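PDB 1U0M: putative polyketide synthase from Streptomyces coelicolor, which catalyses the iterative condensation of five malonyl-CoA units and the cyclisation of the resulting pentaketide to 1,3,6,8-tetrahydroxynaphthalene, a melanin precursor. Local coordinates for residues N77-Y80 with E81-K85; V91-R94 with A95-D98; E100-A103 with T104-D107; P120-T123 with A124-I127. All coordinates share one frame; numbering follows the deposited sequence.

Interaction 1: residues N77-Y80 with E81-K85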
loop_
_atom_site.group_PDB
_atom_site.type_symbol
_atom_site.label_atom_id
_atom_site.label_comp_id
_atom_site.label_asym_id
_atom_site.label_seq_id
_atom_site.Cartn_x
_atom_site.Cartn_y
_atom_site.Cartn_z
ATOM N N ASN A 77 -5.246 -0.077 -17.711
ATOM C CA ASN A 77 -4.189 0.310 -16.786
ATOM C C ASN A 77 -3.133 1.199 -17.455
ATOM O O ASN A 77 -2.479 2.007 -16.788
ATOM C CB ASN A 77 -3.541 -0.931 -16.175
ATOM C CG ASN A 77 -3.012 -0.672 -14.787
ATOM O OD1 ASN A 77 -3.782 -0.470 -13.847
ATOM N ND2 ASN A 77 -1.692 -0.655 -14.648
ATOM N N LYS A 78 -2.965 1.043 -18.769
ATOM C CA LYS A 78 -2.027 1.881 -19.513
ATOM C C LYS A 78 -2.601 3.301 -19.460
ATOM O O LYS A 78 -1.886 4.264 -19.191
ATOM C CB LYS A 78 -1.915 1.427 -20.974
ATOM C CG LYS A 78 -0.556 0.847 -21.364
ATOM C CD LYS A 78 -0.437 -0.605 -20.960
ATOM C CE LYS A 78 -1.003 -1.511 -22.034
ATOM N NZ LYS A 78 -0.107 -1.612 -23.223
ATOM N N VAL A 79 -3.904 3.433 -19.704
ATOM C CA VAL A 79 -4.524 4.754 -19.643
ATOM C C VAL A 79 -4.322 5.352 -18.251
ATOM O O VAL A 79 -4.072 6.551 -18.111
ATOM C CB VAL A 79 -6.017 4.691 -19.908
ATOM C CG1 VAL A 79 -6.609 6.088 -19.818
ATOM C CG2 VAL A 79 -6.269 4.057 -21.260
ATOM N N TYR A 80 -4.420 4.501 -17.229
ATOM C CA TYR A 80 -4.252 4.934 -15.854
ATOM C C TYR A 80 -2.917 5.622 -15.634
ATOM O O TYR A 80 -2.896 6.745 -15.146
ATOM C CB TYR A 80 -4.434 3.748 -14.886
ATOM C CG TYR A 80 -4.066 4.049 -13.441
ATOM C CD1 TYR A 80 -2.821 3.680 -12.927
ATOM C CD2 TYR A 80 -4.929 4.766 -12.612
ATOM C CE1 TYR A 80 -2.444 4.024 -11.629
ATOM C CE2 TYR A 80 -4.560 5.119 -11.312
ATOM C CZ TYR A 80 -3.314 4.745 -10.828
ATOM O OH TYR A 80 -2.934 5.101 -9.547
ATOM N N GLU A 81 -1.801 4.987 -16.003
ATOM C CA GLU A 81 -0.506 5.633 -15.778
ATOM C C GLU A 81 -0.248 6.843 -16.657
ATOM O O GLU A 81 0.364 7.807 -16.211
ATOM C CB GLU A 81 0.671 4.643 -15.890
ATOM C CG GLU A 81 0.861 3.941 -17.208
ATOM C CD GLU A 81 2.245 3.295 -17.326
ATOM O OE1 GLU A 81 2.443 2.445 -18.229
ATOM O OE2 GLU A 81 3.142 3.645 -16.527
ATOM N N ARG A 82 -0.715 6.813 -17.900
ATOM C CA ARG A 82 -0.520 7.966 -18.776
ATOM C C ARG A 82 -1.232 9.195 -18.214
ATOM O O ARG A 82 -0.650 10.285 -18.144
ATOM C CB ARG A 82 -1.076 7.698 -20.172
ATOM C CG ARG A 82 -0.962 8.905 -21.110
ATOM C CD ARG A 82 -1.848 8.740 -22.348
ATOM N NE ARG A 82 -3.272 8.910 -22.060
ATOM C CZ ARG A 82 -4.241 8.224 -22.658
ATOM N NH1 ARG A 82 -3.935 7.316 -23.574
ATOM N NH2 ARG A 82 -5.520 8.460 -22.358
ATOM N N GLU A 83 -2.497 9.011 -17.819
ATOM C CA GLU A 83 -3.303 10.107 -17.289
ATOM C C GLU A 83 -2.798 10.635 -15.957
ATOM O O GLU A 83 -2.983 11.805 -15.642
ATOM C CB GLU A 83 -4.770 9.684 -17.134
ATOM C CG GLU A 83 -5.514 9.388 -18.441
ATOM C CD GLU A 83 -5.594 10.592 -19.367
ATOM O OE1 GLU A 83 -5.623 11.739 -18.869
ATOM O OE2 GLU A 83 -5.644 10.393 -20.596
ATOM N N ALA A 84 -2.170 9.771 -15.171
ATOM C CA ALA A 84 -1.654 10.181 -13.877
ATOM C C ALA A 84 -0.335 10.941 -14.043
ATOM O O ALA A 84 -0.030 11.866 -13.291
ATOM C CB ALA A 84 -1.446 8.966 -13.002
ATOM N N LYS A 85 0.454 10.540 -15.027
ATOM C CA LYS A 85 1.720 11.211 -15.245
ATOM C C LYS A 85 1.510 12.604 -15.796
ATOM O O LYS A 85 2.197 13.532 -15.389
ATOM C CB LYS A 85 2.610 10.384 -16.165
ATOM C CG LYS A 85 3.279 9.256 -15.411
ATOM C CD LYS A 85 4.206 8.441 -16.285
ATOM C CE LYS A 85 4.980 7.438 -15.450
ATOM N NZ LYS A 85 5.495 6.336 -16.292
#
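The guanidinium of Arg82 is met obliquely by a methyl group of Val79, whose CG1 lies 3.6 Å from Arg82 NH2, while the carboxylate of Glu83 sits at the edge of the same flat group and in its plane. That edge carries a salt bridge: Arg82 NH2 gives a nearly straight bond of 2.6 Å to Glu83 OE2, reached on the anti lone pair, and Arg82 NE adds a weak second bond to the same oxygen. The chain of Arg82 bends at chi3 (73°), which turns its head back beside Val79 and over to the neighbouring carboxylate. Val79 runs alongside Glu83 as well, its CG1, set anti to the backbone N, reaching Glu83 CG at 3.7 Å. Tyr80 points into the fold, where its OH is hydrogen-bonded to Ser113 OG.

Beneath these side chains the i to i+4 ladder of helix 73-99 is regular, with Arg82 N to Lys78 O at 3.1 Å and Glu83 N to Val79 O at 2.9 Å. Glu81 CG rests 3.4 Å from Lys78 O, and the extended chain beyond it brings Glu81 OE2 to 3.6 Å from Lys85 NZ, an i to i+4 salt bridge on the flank of the helix.

Glu83 is buried and its other oxygen, OE1, pairs with Arg87. With an arginine at each oxygen, the carboxylate is probably held in its ionised form, and its rotation is restricted by partners one residue and one helical turn away.

Interaction 2: residues V91-R94 with A95-D98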
loop_
_atom_site.group_PDB
_atom_site.type_symbol
_atom_site.label_atom_id
_atom_site.label_comp_id
_atom_site.label_asym_id
_atom_site.label_seq_id
_atom_site.Cartn_x
_atom_site.Cartn_y
_atom_site.Cartn_z
ATOM N N VAL A 91 -1.030 19.365 -9.827
ATOM C CA VAL A 91 -1.720 19.408 -8.548
ATOM C C VAL A 91 -0.773 19.407 -7.362
ATOM O O VAL A 91 -0.976 20.156 -6.408
ATOM C CB VAL A 91 -2.715 18.240 -8.413
ATOM C CG1 VAL A 91 -3.473 18.352 -7.096
ATOM C CG2 VAL A 91 -3.685 18.260 -9.589
ATOM N N ILE A 92 0.252 18.564 -7.411
ATOM C CA ILE A 92 1.220 18.507 -6.323
ATOM C C ILE A 92 1.820 19.899 -6.146
ATOM O O ILE A 92 1.947 20.400 -5.030
ATOM C CB ILE A 92 2.343 17.483 -6.625
ATOM C CG1 ILE A 92 1.818 16.062 -6.396
ATOM C CG2 ILE A 92 3.552 17.756 -5.749
ATOM C CD1 ILE A 92 2.795 14.969 -6.766
ATOM N N GLN A 93 2.169 20.523 -7.266
ATOM C CA GLN A 93 2.746 21.862 -7.258
ATOM C C GLN A 93 1.927 22.820 -6.394
ATOM O O GLN A 93 2.377 23.273 -5.338
ATOM C CB GLN A 93 2.807 22.412 -8.678
ATOM C CG GLN A 93 3.511 23.734 -8.757
ATOM C CD GLN A 93 4.979 23.608 -8.406
ATOM O OE1 GLN A 93 5.772 23.074 -9.188
ATOM N NE2 GLN A 93 5.350 24.085 -7.218
ATOM N N ARG A 94 0.722 23.127 -6.862
ATOM C CA ARG A 94 -0.179 24.029 -6.166
ATOM C C ARG A 94 -0.337 23.688 -4.695
ATOM O O ARG A 94 -0.733 24.539 -3.901
ATOM C CB ARG A 94 -1.545 24.009 -6.847
ATOM C CG ARG A 94 -1.550 24.690 -8.204
ATOM C CD ARG A 94 -2.443 23.960 -9.166
ATOM N NE ARG A 94 -3.686 23.557 -8.525
ATOM C CZ ARG A 94 -4.597 22.789 -9.105
ATOM N NH1 ARG A 94 -4.394 22.348 -10.340
ATOM N NH2 ARG A 94 -5.697 22.459 -8.447
ATOM N N ALA A 95 -0.039 22.444 -4.333
ATOM C CA ALA A 95 -0.148 22.012 -2.944
ATOM C C ALA A 95 1.103 22.409 -2.170
ATOM O O ALA A 95 1.060 22.572 -0.953
ATOM C CB ALA A 95 -0.350 20.501 -2.876
ATOM N N LEU A 96 2.221 22.538 -2.877
ATOM C CA LEU A 96 3.479 22.936 -2.257
ATOM C C LEU A 96 3.425 24.448 -2.080
ATOM O O LEU A 96 3.723 24.980 -1.006
ATOM C CB LEU A 96 4.661 22.561 -3.152
ATOM C CG LEU A 96 4.936 21.065 -3.303
ATOM C CD1 LEU A 96 6.056 20.832 -4.301
ATOM C CD2 LEU A 96 5.297 20.485 -1.951
ATOM N N ASP A 97 3.026 25.128 -3.149
ATOM C CA ASP A 97 2.911 26.575 -3.141
ATOM C C ASP A 97 2.053 27.044 -1.966
ATOM O O ASP A 97 2.393 28.016 -1.295
ATOM C CB ASP A 97 2.316 27.053 -4.468
ATOM C CG ASP A 97 3.207 26.727 -5.660
ATOM O OD1 ASP A 97 4.344 26.259 -5.442
ATOM O OD2 ASP A 97 2.779 26.946 -6.813
ATOM N N ASP A 98 0.953 26.347 -1.707
ATOM C CA ASP A 98 0.064 26.705 -0.602
ATOM C C ASP A 98 0.694 26.474 0.770
ATOM O O ASP A 98 0.613 27.331 1.651
ATOM C CB ASP A 98 -1.242 25.916 -0.691
ATOM C CG ASP A 98 -2.193 26.482 -1.720
ATOM O OD1 ASP A 98 -1.753 26.727 -2.863
ATOM O OD2 ASP A 98 -3.383 26.674 -1.385
#
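Gln93 bends along its own helix through two torsions: CG stands anti to the backbone N (chi1 -175°), and a bend at chi2 (66°) then swings the amide toward Asp97. There Gln93 NE2 donates to Asp97 OD1 at 3.0 Å, meeting the syn side of the carboxylate but 35° out of its plane. The amide and carboxylate planes are themselves turned 29° apart, so the bond is not a coplanar one.

Below this link Gln93 O accepts two backbone bonds. Asp97 N approaches it nearly along the C=O axis at 2.9 Å, whereas Leu96 N comes from above the carbonyl plane, a mixture of i+4 and i+3 bonding. On the buried flank, Ile92 CG2 faces Leu96 CD1 at 4.2 Å. Arg94 bends away from the turn that follows, one face of its guanidinium lying over Val91 CA, and NH2 bonds to Val17 O.

Ile92 packs on strand 167-175, while Ala95 and Leu96 meet strand 198-206. Polar residues outside and small or branched apolar ones inside mark an amphipathic helix laid on a beta sheet, here the outer layer of the alpha-beta-alpha-beta-alpha thiolase fold.

Interaction 3: residues E100-A103 with T104-D107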
loop_
_atom_site.group_PDB
_atom_site.type_symbol
_atom_site.label_atom_id
_atom_site.label_comp_id
_atom_site.label_asym_id
_atom_site.label_seq_id
_atom_site.Cartn_x
_atom_site.Cartn_y
_atom_site.Cartn_z
ATOM N N GLU A 100 3.678 26.311 1.184
ATOM C CA GLU A 100 4.926 27.052 1.092
ATOM C C GLU A 100 6.124 26.157 1.386
ATOM O O GLU A 100 6.720 26.210 2.463
ATOM C CB GLU A 100 4.890 28.253 2.044
ATOM C CG GLU A 100 3.718 29.190 1.760
ATOM C CD GLU A 100 3.672 30.394 2.679
ATOM O OE1 GLU A 100 3.797 30.209 3.909
ATOM O OE2 GLU A 100 3.495 31.521 2.172
ATOM N N LEU A 101 6.439 25.313 0.404
ATOM C CA LEU A 101 7.559 24.385 0.454
ATOM C C LEU A 101 7.944 24.098 -0.977
ATOM O O LEU A 101 7.190 24.378 -1.907
ATOM C CB LEU A 101 7.181 23.045 1.091
ATOM C CG LEU A 101 6.836 22.889 2.566
ATOM C CD1 LEU A 101 7.910 23.555 3.392
ATOM C CD2 LEU A 101 5.476 23.478 2.842
ATOM N N LEU A 102 9.125 23.528 -1.142
ATOM C CA LEU A 102 9.613 23.140 -2.451
ATOM C C LEU A 102 9.577 21.613 -2.422
ATOM O O LEU A 102 9.402 21.011 -1.356
ATOM C CB LEU A 102 11.045 23.639 -2.648
ATOM C CG LEU A 102 11.875 23.561 -1.364
ATOM C CD1 LEU A 102 13.256 23.016 -1.657
ATOM C CD2 LEU A 102 11.944 24.940 -0.725
ATOM N N ALA A 103 9.726 20.990 -3.583
ATOM C CA ALA A 103 9.713 19.539 -3.655
ATOM C C ALA A 103 10.615 18.965 -2.568
ATOM O O ALA A 103 10.299 17.950 -1.941
ATOM C CB ALA A 103 10.206 19.093 -5.026
ATOM N N THR A 104 11.722 19.658 -2.328
ATOM C CA THR A 104 12.718 19.223 -1.366
ATOM C C THR A 104 12.439 19.385 0.125
ATOM O O THR A 104 13.296 19.073 0.946
ATOM C CB THR A 104 14.066 19.885 -1.669
ATOM O OG1 THR A 104 14.245 19.963 -3.089
ATOM C CG2 THR A 104 15.198 19.066 -1.073
ATOM N N ASP A 105 11.265 19.862 0.503
ATOM C CA ASP A 105 11.000 20.005 1.926
ATOM C C ASP A 105 10.139 18.870 2.460
ATOM O O ASP A 105 9.794 18.837 3.644
ATOM C CB ASP A 105 10.344 21.357 2.210
ATOM C CG ASP A 105 11.366 22.464 2.411
ATOM O OD1 ASP A 105 11.688 22.766 3.581
ATOM O OD2 ASP A 105 11.857 23.015 1.403
ATOM N N ILE A 106 9.811 17.931 1.578
ATOM C CA ILE A 106 8.981 16.787 1.933
ATOM C C ILE A 106 9.854 15.577 2.252
ATOM O O ILE A 106 10.720 15.200 1.463
ATOM C CB ILE A 106 8.024 16.429 0.770
ATOM C CG1 ILE A 106 7.249 17.677 0.328
ATOM C CG2 ILE A 106 7.070 15.312 1.200
ATOM C CD1 ILE A 106 6.329 18.255 1.390
ATOM N N ASP A 107 9.623 14.970 3.409
ATOM C CA ASP A 107 10.404 13.809 3.818
ATOM C C ASP A 107 9.728 12.498 3.432
ATOM O O ASP A 107 10.385 11.469 3.318
ATOM C CB ASP A 107 10.634 13.816 5.334
ATOM C CG ASP A 107 11.305 15.090 5.826
ATOM O OD1 ASP A 107 10.589 16.084 6.075
ATOM O OD2 ASP A 107 12.551 15.099 5.962
#
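Asp105 N donates to Leu102 O at 2.9 Å, and this backbone bond, an i to i+3 link, closes the single 3-10 turn that follows the end of helix 73-99. The N-H points almost straight at the oxygen (167°), yet the donor stands well above the carbonyl plane, 48° out of it, consistent with a tight turn. The helix itself has just ended in a Schellman motif: Glu100, with positive phi, is its C-prime residue, Leu101 N returning to Leu96 O and Glu100 N to Asp97 O. The chain then runs extended through Leu101 and Leu102 before curling at Ala103 and Thr104.

Two leucines flank the turn differently. Leu101 meets Asp105 at about a right angle and lays CD1 against the aspartate CB at 3.5 Å, so the apolar base of the acidic residue receives the contact. Leu102 is modelled too close to the carboxylate of Asp105, and the position of its branches is therefore doubtful.

Ile106, the buried residue here, packs on Phe132 and on Asn167 and Leu169 of strand 167-175. Asp107 follows, its OD1 bonding to the backbone N of Asn167, and the chain proceeds into strand 108-112. At the foot of the turn, Ile106 CG1 comes within 3.8 Å of Ala103 O.

Interaction 4: residues P120-T123 with A124-I127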
loop_
_atom_site.group_PDB
_atom_site.type_symbol
_atom_site.label_atom_id
_atom_site.label_comp_id
_atom_site.label_asym_id
_atom_site.label_seq_id
_atom_site.Cartn_x
_atom_site.Cartn_y
_atom_site.Cartn_z
ATOM N N PRO A 120 6.814 -0.114 -9.830
ATOM C CA PRO A 120 6.640 0.725 -8.628
ATOM C C PRO A 120 5.432 1.654 -8.775
ATOM O O PRO A 120 4.923 1.846 -9.871
ATOM C CB PRO A 120 7.934 1.559 -8.572
ATOM C CG PRO A 120 8.849 0.932 -9.574
ATOM C CD PRO A 120 7.937 0.379 -10.635
ATOM N N SER A 121 4.992 2.247 -7.678
ATOM C CA SER A 121 3.875 3.171 -7.760
ATOM C C SER A 121 4.446 4.440 -8.376
ATOM O O SER A 121 5.644 4.499 -8.684
ATOM C CB SER A 121 3.313 3.462 -6.380
ATOM O OG SER A 121 4.261 4.143 -5.594
ATOM N N LEU A 122 3.594 5.445 -8.562
ATOM C CA LEU A 122 4.010 6.711 -9.164
ATOM C C LEU A 122 5.072 7.462 -8.356
ATOM O O LEU A 122 5.811 8.264 -8.911
ATOM C CB LEU A 122 2.798 7.636 -9.360
ATOM C CG LEU A 122 2.389 8.063 -10.777
ATOM C CD1 LEU A 122 1.738 9.437 -10.683
ATOM C CD2 LEU A 122 3.582 8.137 -11.714
ATOM N N THR A 123 5.143 7.211 -7.053
ATOM C CA THR A 123 6.110 7.892 -6.201
ATOM C C THR A 123 7.527 7.928 -6.773
ATOM O O THR A 123 8.175 8.971 -6.764
ATOM C CB THR A 123 6.194 7.247 -4.818
ATOM O OG1 THR A 123 6.504 5.856 -4.969
ATOM C CG2 THR A 123 4.882 7.433 -4.052
ATOM N N ALA A 124 8.010 6.788 -7.259
ATOM C CA ALA A 124 9.346 6.713 -7.833
ATOM C C ALA A 124 9.507 7.682 -8.999
ATOM O O ALA A 124 10.478 8.438 -9.058
ATOM C CB ALA A 124 9.630 5.306 -8.299
ATOM N N TRP A 125 8.554 7.648 -9.927
ATOM C CA TRP A 125 8.580 8.512 -11.106
ATOM C C TRP A 125 8.421 9.974 -10.694
ATOM O O TRP A 125 8.953 10.865 -11.342
ATOM C CB TRP A 125 7.462 8.111 -12.067
ATOM C CG TRP A 125 7.408 8.899 -13.347
ATOM C CD1 TRP A 125 8.127 8.670 -14.488
ATOM C CD2 TRP A 125 6.558 10.019 -13.627
ATOM N NE1 TRP A 125 7.773 9.577 -15.462
ATOM C CE2 TRP A 125 6.812 10.418 -14.955
ATOM C CE3 TRP A 125 5.606 10.726 -12.881
ATOM C CZ2 TRP A 125 6.146 11.489 -15.554
ATOM C CZ3 TRP A 125 4.943 11.792 -13.477
ATOM C CH2 TRP A 125 5.218 12.164 -14.799
ATOM N N LEU A 126 7.700 10.209 -9.605
ATOM C CA LEU A 126 7.487 11.559 -9.100
ATOM C C LEU A 126 8.764 12.142 -8.506
ATOM O O LEU A 126 9.070 13.310 -8.714
ATOM C CB LEU A 126 6.383 11.569 -8.042
ATOM C CG LEU A 126 4.930 11.528 -8.514
ATOM C CD1 LEU A 126 3.997 11.388 -7.303
ATOM C CD2 LEU A 126 4.619 12.801 -9.286
ATOM N N ILE A 127 9.502 11.336 -7.755
ATOM C CA ILE A 127 10.744 11.799 -7.159
ATOM C C ILE A 127 11.712 12.173 -8.281
ATOM O O ILE A 127 12.367 13.216 -8.226
ATOM C CB ILE A 127 11.338 10.701 -6.260
ATOM C CG1 ILE A 127 10.464 10.570 -5.017
ATOM C CG2 ILE A 127 12.795 11.013 -5.905
ATOM C CD1 ILE A 127 10.655 9.285 -4.281
#
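Leu122 lies alongside Trp125 and points the same way, its CD2 methyl meeting the six-membered part of the indole obliquely, 3.5 Å from CE3. Trp125 CG is anti to the backbone N (chi1 -178°), which lays the indole beside the leucine one turn back; there Lys85 of helix 73-99 also makes a cation-pi contact with it. The other leucine branch, CD1, stands 4.4 Å from Leu126 CG.

The backbone hydrogen bonds follow the i to i+4 pattern at the start of helix 122-129. Leu126 N reaches Leu122 O at 2.8 Å, almost in line with the carbonyl, and Ile127 N reaches Thr123 O at 2.9 Å. This helix is the crossover of a beta-alpha-beta unit between parallel strands 108-112 and 137-141. Its buried flank meets both: Thr123 rests on Ile109 and Tyr111 of the first strand, and its OG1 is hydrogen-bonded to Gln138 OE1 of the second.

Ahead of the helix, Pro120 follows a cis peptide bond and sets CB 4.1 Å from Ala124 CB. This end belongs to the dimer interface: Pro120 and Trp125 pack on Glu227 of the second subunit, and Ala124 packs on Gly344 of that subunit.

How the interactions relate
Interactions 1 and 2 are turns of one helix, 73-99, with centres about 21 Å apart. Interaction 1 has a charge pair reaching into the buried side (Arg82-Glu83) and another on its flank (Glu81-Lys85), while interaction 2 keeps its polar link (Gln93-Asp97) on the exposed side. Interaction 3 is the surface contact, a turn between that helix and strand 108-112; Leu96 of interaction 2 packs on its Ile106. Interaction 4 is the most buried and mainly apolar, lying in the crossover helix that follows. It touches both earlier helical contacts, through Leu122 on Ala84 of interaction 1 and Leu126 on Ile92 of interaction 2, joining two neighbouring helices of the same layer.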